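Local coordinates for protein glutamine synthetase (Streptomyces coelicolor, PDB 4BAX) that belongs to the glutamine synthetase family, its chain joining a beta-grasp domain to a catalytic domain and assembling with further copies of itself, at residues E160-A165 with R201-R206; F63-P68 with L197-W202. All coordinates share one frame; numbering follows the deposited sequence.

Contact 1. Residues E160-A165 with R201-R206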
# COMPACT_ATOMS: atom_id res chain seq x y z
N GLU A 160 -6.95 25.52 -25.08
CA GLU A 160 -6.52 25.19 -26.44
C GLU A 160 -7.67 24.52 -27.20
O GLU A 160 -7.92 24.82 -28.36
CB GLU A 160 -5.28 24.30 -26.41
CG GLU A 160 -4.70 23.94 -27.80
CD GLU A 160 -4.19 25.18 -28.59
OE1 GLU A 160 -4.26 26.32 -28.07
OE2 GLU A 160 -3.71 25.02 -29.73
N ASN A 161 -8.43 23.68 -26.51
CA ASN A 161 -9.58 23.03 -27.11
C ASN A 161 -10.68 24.02 -27.52
O ASN A 161 -11.25 23.90 -28.60
CB ASN A 161 -10.13 21.96 -26.17
CG ASN A 161 -9.36 20.66 -26.25
OD1 ASN A 161 -8.65 20.42 -27.23
ND2 ASN A 161 -9.50 19.80 -25.24
N CYS A 162 -10.95 25.01 -26.67
CA CYS A 162 -11.96 26.04 -26.95
C CYS A 162 -11.56 26.89 -28.19
O CYS A 162 -12.39 27.22 -29.05
CB CYS A 162 -12.17 26.94 -25.73
SG CYS A 162 -13.14 26.15 -24.36
N LEU A 163 -10.28 27.24 -28.26
CA LEU A 163 -9.77 28.04 -29.39
C LEU A 163 -9.77 27.28 -30.72
O LEU A 163 -10.15 27.82 -31.76
CB LEU A 163 -8.37 28.59 -29.07
CG LEU A 163 -8.37 29.57 -27.88
CD1 LEU A 163 -6.98 29.98 -27.42
CD2 LEU A 163 -9.17 30.81 -28.22
N LYS A 164 -9.39 26.00 -30.67
CA LYS A 164 -9.43 25.14 -31.85
C LYS A 164 -10.87 25.00 -32.33
O LYS A 164 -11.13 24.92 -33.53
CB LYS A 164 -8.83 23.78 -31.53
CG LYS A 164 -7.48 23.54 -32.15
CD LYS A 164 -6.52 22.98 -31.11
CE LYS A 164 -6.87 21.56 -30.71
NZ LYS A 164 -5.68 20.67 -30.89
N ALA A 165 -11.80 24.98 -31.38
CA ALA A 165 -13.24 24.99 -31.68
C ALA A 165 -13.74 26.35 -32.20
O ALA A 165 -14.85 26.45 -32.73
CB ALA A 165 -14.02 24.57 -30.45
N ARG A 201 -18.52 24.69 -21.67
CA ARG A 201 -18.75 23.87 -20.48
C ARG A 201 -18.61 22.41 -20.84
O ARG A 201 -17.96 21.62 -20.14
CB ARG A 201 -20.15 24.11 -19.89
CG ARG A 201 -20.26 25.35 -18.99
CD ARG A 201 -21.70 25.91 -19.02
NE ARG A 201 -21.90 27.00 -18.07
CZ ARG A 201 -23.02 27.23 -17.37
NH1 ARG A 201 -24.09 26.45 -17.51
NH2 ARG A 201 -23.07 28.27 -16.53
N TRP A 202 -19.23 22.03 -21.95
CA TRP A 202 -19.19 20.65 -22.35
C TRP A 202 -17.73 20.26 -22.59
O TRP A 202 -17.31 19.16 -22.21
CB TRP A 202 -20.06 20.40 -23.60
CG TRP A 202 -20.09 18.95 -24.00
CD1 TRP A 202 -20.99 18.01 -23.56
CD2 TRP A 202 -19.18 18.26 -24.88
NE1 TRP A 202 -20.68 16.78 -24.12
CE2 TRP A 202 -19.59 16.91 -24.94
CE3 TRP A 202 -18.06 18.65 -25.62
CZ2 TRP A 202 -18.93 15.96 -25.72
CZ3 TRP A 202 -17.41 17.70 -26.39
CH2 TRP A 202 -17.85 16.37 -26.43
N LEU A 203 -16.95 21.17 -23.17
CA LEU A 203 -15.53 20.91 -23.42
C LEU A 203 -14.72 20.78 -22.12
O LEU A 203 -13.73 20.02 -22.08
CB LEU A 203 -14.96 22.00 -24.31
CG LEU A 203 -15.27 21.90 -25.81
CD1 LEU A 203 -14.83 23.18 -26.52
CD2 LEU A 203 -14.58 20.69 -26.43
N LEU A 204 -15.09 21.53 -21.08
CA LEU A 204 -14.37 21.44 -19.81
C LEU A 204 -14.54 20.07 -19.14
O LEU A 204 -13.55 19.39 -18.83
CB LEU A 204 -14.80 22.56 -18.86
CG LEU A 204 -14.12 22.50 -17.48
CD1 LEU A 204 -12.60 22.79 -17.48
CD2 LEU A 204 -14.86 23.41 -16.50
N TYR A 205 -15.79 19.64 -19.01
CA TYR A 205 -16.11 18.36 -18.40
C TYR A 205 -15.45 17.26 -19.17
O TYR A 205 -14.84 16.35 -18.63
CB TYR A 205 -17.61 18.10 -18.46
CG TYR A 205 -18.48 19.03 -17.66
CD1 TYR A 205 -18.23 19.31 -16.32
CD2 TYR A 205 -19.60 19.60 -18.26
CE1 TYR A 205 -19.08 20.16 -15.61
CE2 TYR A 205 -20.43 20.43 -17.56
CZ TYR A 205 -20.19 20.71 -16.25
OH TYR A 205 -21.05 21.56 -15.59
N ARG A 206 -15.60 17.36 -20.48
CA ARG A 206 -15.09 16.36 -21.38
C ARG A 206 -13.56 16.30 -21.42
O ARG A 206 -12.98 15.22 -21.33
CB ARG A 206 -15.72 16.55 -22.76
CG ARG A 206 -15.13 15.72 -23.87
CD ARG A 206 -15.53 14.29 -23.81
NE ARG A 206 -14.94 13.53 -24.90
CZ ARG A 206 -13.69 13.06 -24.88
NH1 ARG A 206 -12.90 13.30 -23.83
NH2 ARG A 206 -13.23 12.37 -25.92

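Contact 2. Residues F63-P68 with L197-W202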
# COMPACT_ATOMS: atom_id res chain seq x y z
N PHE A 63 -26.14 25.38 -33.48
CA PHE A 63 -24.76 25.84 -33.53
C PHE A 63 -23.85 24.65 -33.77
O PHE A 63 -24.13 23.57 -33.25
CB PHE A 63 -24.38 26.55 -32.23
CG PHE A 63 -22.93 26.95 -32.15
CD1 PHE A 63 -22.53 28.19 -32.65
CD2 PHE A 63 -21.97 26.12 -31.57
CE1 PHE A 63 -21.19 28.59 -32.59
CE2 PHE A 63 -20.63 26.51 -31.50
CZ PHE A 63 -20.24 27.75 -32.01
N SER A 64 -22.76 24.85 -34.51
CA SER A 64 -21.78 23.78 -34.78
C SER A 64 -20.37 24.34 -34.88
O SER A 64 -20.16 25.50 -35.24
CB SER A 64 -22.13 22.98 -36.04
OG SER A 64 -21.84 23.73 -37.21
N CYS A 65 -19.39 23.50 -34.54
CA CYS A 65 -18.01 23.92 -34.55
C CYS A 65 -17.15 22.67 -34.70
O CYS A 65 -17.66 21.55 -34.50
CB CYS A 65 -17.67 24.67 -33.28
SG CYS A 65 -17.91 23.69 -31.83
N PRO A 66 -15.85 22.84 -34.96
CA PRO A 66 -14.97 21.66 -35.00
C PRO A 66 -14.86 20.95 -33.66
O PRO A 66 -14.91 21.61 -32.63
CB PRO A 66 -13.62 22.26 -35.39
CG PRO A 66 -13.95 23.56 -36.07
CD PRO A 66 -15.13 24.07 -35.32
N ASP A 67 -14.73 19.63 -33.71
CA ASP A 67 -14.44 18.81 -32.53
C ASP A 67 -12.93 18.81 -32.34
O ASP A 67 -12.22 18.15 -33.07
CB ASP A 67 -14.95 17.38 -32.76
CG ASP A 67 -14.90 16.52 -31.51
OD1 ASP A 67 -14.03 16.77 -30.64
OD2 ASP A 67 -15.72 15.58 -31.39
N PRO A 68 -12.46 19.55 -31.32
CA PRO A 68 -11.04 19.75 -31.00
C PRO A 68 -10.35 18.50 -30.42
O PRO A 68 -9.13 18.34 -30.52
CB PRO A 68 -11.08 20.87 -29.96
CG PRO A 68 -12.41 20.68 -29.28
CD PRO A 68 -13.35 20.23 -30.36
N LEU A 197 -20.75 29.21 -24.60
CA LEU A 197 -20.54 28.88 -23.19
C LEU A 197 -20.96 27.44 -22.85
O LEU A 197 -20.26 26.73 -22.09
CB LEU A 197 -21.27 29.88 -22.28
CG LEU A 197 -21.16 29.62 -20.77
CD1 LEU A 197 -19.69 29.49 -20.35
CD2 LEU A 197 -21.84 30.71 -19.94
N TRP A 198 -22.10 27.02 -23.41
CA TRP A 198 -22.57 25.65 -23.20
C TRP A 198 -21.59 24.65 -23.78
O TRP A 198 -21.25 23.63 -23.16
CB TRP A 198 -23.97 25.44 -23.80
CG TRP A 198 -25.06 25.74 -22.83
CD1 TRP A 198 -26.08 26.66 -22.97
CD2 TRP A 198 -25.22 25.17 -21.53
NE1 TRP A 198 -26.88 26.66 -21.84
CE2 TRP A 198 -26.37 25.76 -20.95
CE3 TRP A 198 -24.50 24.20 -20.81
CZ2 TRP A 198 -26.82 25.41 -19.66
CZ3 TRP A 198 -24.95 23.86 -19.53
CH2 TRP A 198 -26.10 24.45 -18.98
N VAL A 199 -21.10 24.99 -24.96
CA VAL A 199 -20.14 24.15 -25.64
C VAL A 199 -18.82 24.16 -24.87
O VAL A 199 -18.16 23.13 -24.67
CB VAL A 199 -19.97 24.57 -27.10
CG1 VAL A 199 -18.81 23.81 -27.71
CG2 VAL A 199 -21.26 24.33 -27.88
N ALA A 200 -18.44 25.35 -24.41
CA ALA A 200 -17.23 25.48 -23.63
C ALA A 200 -17.33 24.70 -22.29
O ALA A 200 -16.34 24.09 -21.85
CB ALA A 200 -16.89 26.97 -23.39
N ARG A 201 -18.52 24.69 -21.67
CA ARG A 201 -18.75 23.87 -20.48
C ARG A 201 -18.61 22.41 -20.84
O ARG A 201 -17.96 21.62 -20.14
CB ARG A 201 -20.15 24.11 -19.89
CG ARG A 201 -20.26 25.35 -18.99
CD ARG A 201 -21.70 25.91 -19.02
NE ARG A 201 -21.90 27.00 -18.07
CZ ARG A 201 -23.02 27.23 -17.37
NH1 ARG A 201 -24.09 26.45 -17.51
NH2 ARG A 201 -23.07 28.27 -16.53
N TRP A 202 -19.23 22.03 -21.95
CA TRP A 202 -19.19 20.65 -22.35
C TRP A 202 -17.73 20.26 -22.59
O TRP A 202 -17.31 19.16 -22.21
CB TRP A 202 -20.06 20.40 -23.60
CG TRP A 202 -20.09 18.95 -24.00
CD1 TRP A 202 -20.99 18.01 -23.56
CD2 TRP A 202 -19.18 18.26 -24.88
NE1 TRP A 202 -20.68 16.78 -24.12
CE2 TRP A 202 -19.59 16.91 -24.94
CE3 TRP A 202 -18.06 18.65 -25.62
CZ2 TRP A 202 -18.93 15.96 -25.72
CZ3 TRP A 202 -17.41 17.70 -26.39
CH2 TRP A 202 -17.85 16.37 -26.43

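Contact 1. Residues E160-A165 with R201-R206
C162 and L203 face each other where helices 152-164 and 190-210 pass each other, with 7.2 Å between their CA atoms at the nearest point of the backbones. Almost everything that happens here is done by one methyl group, CD1 of L203. The leucine leaves its helix toward the other segment with CG beside the backbone N and CD1 extended away from CA (chi2 171°), so that this branch reaches furthest across. It arrives beside the C162 sulfur, with L203 CD1 4.0 Å from C162 SG, and lies almost as near the cysteine backbone, 4.1 Å from C162 CA. A165, one turn on from N161, supplies the next wall: its CB is 4.2 Å from L203 CD1. The remaining neighbour is a backbone atom, N161 O, also 4.2 Å from L203 CD1; that carbonyl already accepts the helical hydrogen bond from A165 N (3.0 Å), so the methyl meets a polar atom with a partner. No hydrogen bond joins the two segments, and the contact is small and apolar. The N161 side chain heads for the same helix but does its work one turn further along: ND2 is hydrogen-bonded to OG1 of T207, a hydroxyl that also bonds the carbonyl O of L203, which ties the amide to the backbone of the leucine's own helix. On the outer side of helix 152-164, E160 makes a salt bridge to K5 of a third subunit. Since L203 also touches H158, its neighbours H158, N161, C162 and A165 stand at i, i+3, i+4 and i+7, a spacing consistent with a knob-like role for L203, here between two helices of the catalytic domain joined through the hairpin of strands 169-174 and 180-188.

Contact 2. Residues F63-P68 with L197-W202
F63 has CG anti to its own backbone N (chi1 175°), which swings the ring from the strand toward helix 190-210, and V199 answers with two methyls splayed apart: CG1 anti to the backbone N (chi1 171°), CG2 anti to the carbonyl carbon. Each methyl takes a different partner. V199 CG2 comes up obliquely to the phenyl ring, 4.2 Å from F63 CD2, while the other branch turns to the cysteine two residues along the strand, with C65 SG 4.2 Å from V199 CG1. The valine thus bridges two side chains on one side of the strand, and S64 between them points away. The backbones stay well apart, C65 CA being 9.2 Å from V199 CA, and the gap is spanned by side chains, with no hydrogen bond across. This is a beta-grasp sheet meeting a helix of the catalytic domain: strand 56-66 pairs antiparallel with strand 75-82, through backbone hydrogen bonds of F63 with L78 and C65 with L76. F63 also touches E192 and D195, earlier on the helix than V199. W202, further along, points its CB toward the strand segment, and its indole packs on L76 and on V144 of a second subunit. W198 and R201 serve another side of the helix. There R201 turns the edge of its guanidinium to the indole face in a cation-pi pair, R201 NH1 lying 3.2 Å above the W198 ring plane toward the rim, and R201 NE is hydrogen-bonded to OE1 of Q115.

The two contacts adjoin, their centres about 6 Å apart, and both are built on helix 190-210, where their segments overlap at R201 and W202. Along the chain, strand 56-66 of the beta-grasp sheet comes first, then helix 152-164, and finally the common helix. Residues 63-68 and 160-165 also touch each other directly: P68 CB lies 3.3 Å from N161 O. P68 packs on the second helix as well, with its CG 3.6 Å from L203 CD2. The end of the strand, the loop after it and the two helices thus pack together, and in this region contact 1 is internal to the catalytic domain and contact 2 joins that domain to the beta-grasp domain.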